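Local coordinates for uncharacterized protein MJ0690 (Methanocaldococcus jannaschii, PDB 3K32) that is of uncharacterised function but is predicted to be a subunit of a tRNA methyltransferase and belongs to the HUP clan of alpha/beta folds, at residues 65-68 with 69-73. Numbering follows the deposited sequence.
Sequences LDRK and IVEKA
I69 folds back over D66 and L65 at the start of helix 68-80. I69 N bonds D66 O at 3.2 Å. I69 CD1 lies 3.5 Å from the same D66 O and 4.0 Å from L65 CB. The buried I69 packs on F40, in a loop, and on V90 of helix 84-98. The segment leads from strand 59-64, at one edge of the parallel sheet, into helix 68-80, and D66 caps the helix start.

K68 follows the cap. Its N donates to D66 OD1, although the placing of OD1 is less sure. K68 CB and CG lie against I69 N, with CG 3.2 Å from it. K68 O takes K72 N at 3.0 Å.

R67 and E71 form an i to i+4 salt bridge over the first turn. R67 NE donates to E71 OE2 at 2.6 Å, nearly straight at 166°. OE2 uses its anti lone pair and lies at the guanidinium edge. The two flat groups are almost coplanar, 17° apart. R67 runs extended from CG to NE, with CG anti to the backbone N (chi1 170°), and the E71 chain is bent. E71 N bonds R67 O at 3.0 Å.

R67 NH2 also pairs with E179, and E71 OE1 with R180, both on helix 169-180. This chain of alternating charges probably keeps both groups ionised and links the helix start to helix 169-180.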
ATOM      1  N   LEU B  65     -10.429 -17.469  18.787  1.00 34.74           N
ATOM      2  CA  LEU B  65     -11.736 -17.383  18.130  1.00 28.58           C
ATOM      3  C   LEU B  65     -12.395 -18.756  18.066  1.00 27.38           C
ATOM      4  O   LEU B  65     -11.738 -19.772  18.287  1.00 28.14           O
ATOM      5  CB  LEU B  65     -11.591 -16.779  16.730  1.00 22.27           C
ATOM      6  CG  LEU B  65     -11.804 -15.253  16.674  1.00 33.73           C
ATOM      7  CD1 LEU B  65     -11.401 -14.550  17.957  1.00 27.52           C
ATOM      8  CD2 LEU B  65     -11.114 -14.635  15.481  1.00 28.22           C
ATOM      9  N   ASP B  66     -13.690 -18.780  17.774  1.00 38.03           N
ATOM     10  CA  ASP B  66     -14.441 -20.033  17.704  1.00 40.92           C
ATOM     11  C   ASP B  66     -13.881 -20.971  16.618  1.00 46.05           C
ATOM     12  O   ASP B  66     -13.656 -20.564  15.471  1.00 42.63           O
ATOM     13  CB  ASP B  66     -15.931 -19.749  17.472  1.00 39.13           C
ATOM     14  CG  ASP B  66     -16.809 -20.985  17.671  1.00 57.97           C
ATOM     15  OD1 ASP B  66     -16.538 -22.057  17.067  1.00 45.30           O
ATOM     16  OD2 ASP B  66     -17.799 -20.874  18.431  1.00 72.23           O
ATOM     17  N   ARG B  67     -13.665 -22.229  17.002  1.00 43.66           N
ATOM     18  CA  ARG B  67     -13.085 -23.242  16.125  1.00 37.28           C
ATOM     19  C   ARG B  67     -13.944 -23.549  14.888  1.00 37.85           C
ATOM     20  O   ARG B  67     -13.477 -24.157  13.932  1.00 40.34           O
ATOM     21  CB  ARG B  67     -12.850 -24.522  16.920  1.00 27.67           C
ATOM     22  CG  ARG B  67     -12.463 -25.721  16.078  1.00 29.31           C
ATOM     23  CD  ARG B  67     -12.566 -27.030  16.846  1.00 27.53           C
ATOM     24  NE  ARG B  67     -12.133 -28.133  15.998  1.00 40.31           N
ATOM     25  CZ  ARG B  67     -11.079 -28.910  16.235  1.00 34.98           C
ATOM     26  NH1 ARG B  67     -10.344 -28.734  17.324  1.00 28.74           N
ATOM     27  NH2 ARG B  67     -10.769 -29.874  15.376  1.00 32.37           N
ATOM     28  N   LYS B  68     -15.196 -23.116  14.908  1.00 39.95           N
ATOM     29  CA  LYS B  68     -16.113 -23.384  13.808  1.00 41.22           C
ATOM     30  C   LYS B  68     -15.711 -22.602  12.562  1.00 38.09           C
ATOM     31  O   LYS B  68     -16.061 -22.984  11.434  1.00 26.53           O
ATOM     32  CB  LYS B  68     -17.538 -23.006  14.212  1.00 49.85           C
ATOM     33  CG  LYS B  68     -17.702 -21.521  14.526  1.00 64.28           C
ATOM     34  CD  LYS B  68     -18.852 -20.896  13.748  1.00 71.30           C
ATOM     35  CE  LYS B  68     -19.800 -20.137  14.668  1.00 70.93           C
ATOM     36  NZ  LYS B  68     -20.421 -21.030  15.696  1.00 66.77           N
ATOM     37  N   ILE B  69     -14.995 -21.498  12.769  1.00 30.92           N
ATOM     38  CA  ILE B  69     -14.537 -20.696  11.649  1.00 28.14           C
ATOM     39  C   ILE B  69     -13.611 -21.531  10.784  1.00 34.27           C
ATOM     40  O   ILE B  69     -13.755 -21.548   9.559  1.00 37.90           O
ATOM     41  CB  ILE B  69     -13.820 -19.413  12.108  1.00 31.98           C
ATOM     42  CG1 ILE B  69     -14.801 -18.487  12.829  1.00 22.58           C
ATOM     43  CG2 ILE B  69     -13.232 -18.692  10.909  1.00 29.37           C
ATOM     44  CD1 ILE B  69     -14.142 -17.547  13.752  1.00 28.42           C
ATOM     45  N   VAL B  70     -12.679 -22.247  11.416  1.00 26.90           N
ATOM     46  CA  VAL B  70     -11.761 -23.107  10.664  1.00 25.97           C
ATOM     47  C   VAL B  70     -12.403 -24.414  10.227  1.00 30.39           C
ATOM     48  O   VAL B  70     -12.058 -24.954   9.175  1.00 30.61           O
ATOM     49  CB  VAL B  70     -10.428 -23.386  11.416  1.00 38.26           C
ATOM     50  CG1 VAL B  70      -9.491 -22.199  11.263  1.00 25.55           C
ATOM     51  CG2 VAL B  70     -10.672 -23.743  12.908  1.00 17.77           C
ATOM     52  N   GLU B  71     -13.351 -24.912  11.015  1.00 26.89           N
ATOM     53  CA  GLU B  71     -14.091 -26.109  10.621  1.00 27.94           C
ATOM     54  C   GLU B  71     -14.700 -25.883   9.243  1.00 30.87           C
ATOM     55  O   GLU B  71     -14.651 -26.755   8.368  1.00 41.39           O
ATOM     56  CB  GLU B  71     -15.165 -26.462  11.652  1.00 32.89           C
ATOM     57  CG  GLU B  71     -14.604 -27.010  12.959  1.00 44.92           C
ATOM     58  CD  GLU B  71     -13.909 -28.360  12.791  1.00 57.99           C
ATOM     59  OE1 GLU B  71     -14.096 -29.004  11.733  1.00 66.74           O
ATOM     60  OE2 GLU B  71     -13.185 -28.787  13.722  1.00 49.33           O
ATOM     61  N   LYS B  72     -15.242 -24.689   9.042  1.00 24.54           N
ATOM     62  CA  LYS B  72     -15.863 -24.342   7.772  1.00 30.65           C
ATOM     63  C   LYS B  72     -14.812 -24.115   6.669  1.00 38.42           C
ATOM     64  O   LYS B  72     -15.029 -24.477   5.502  1.00 39.56           O
ATOM     65  CB  LYS B  72     -16.775 -23.125   7.935  1.00 28.11           C
ATOM     66  CG  LYS B  72     -17.330 -22.636   6.635  1.00 44.99           C
ATOM     67  CD  LYS B  72     -18.479 -21.685   6.841  1.00 62.38           C
ATOM     68  CE  LYS B  72     -19.222 -21.464   5.527  1.00 79.09           C
ATOM     69  NZ  LYS B  72     -19.647 -22.748   4.888  1.00 86.61           N
ATOM     70  N   ALA B  73     -13.671 -23.531   7.037  1.00 28.69           N
ATOM     71  CA  ALA B  73     -12.583 -23.367   6.078  1.00 22.87           C
ATOM     72  C   ALA B  73     -12.160 -24.734   5.597  1.00 27.29           C
ATOM     73  O   ALA B  73     -11.823 -24.912   4.426  1.00 32.93           O
ATOM     74  CB  ALA B  73     -11.407 -22.640   6.694  1.00 19.91           C
TER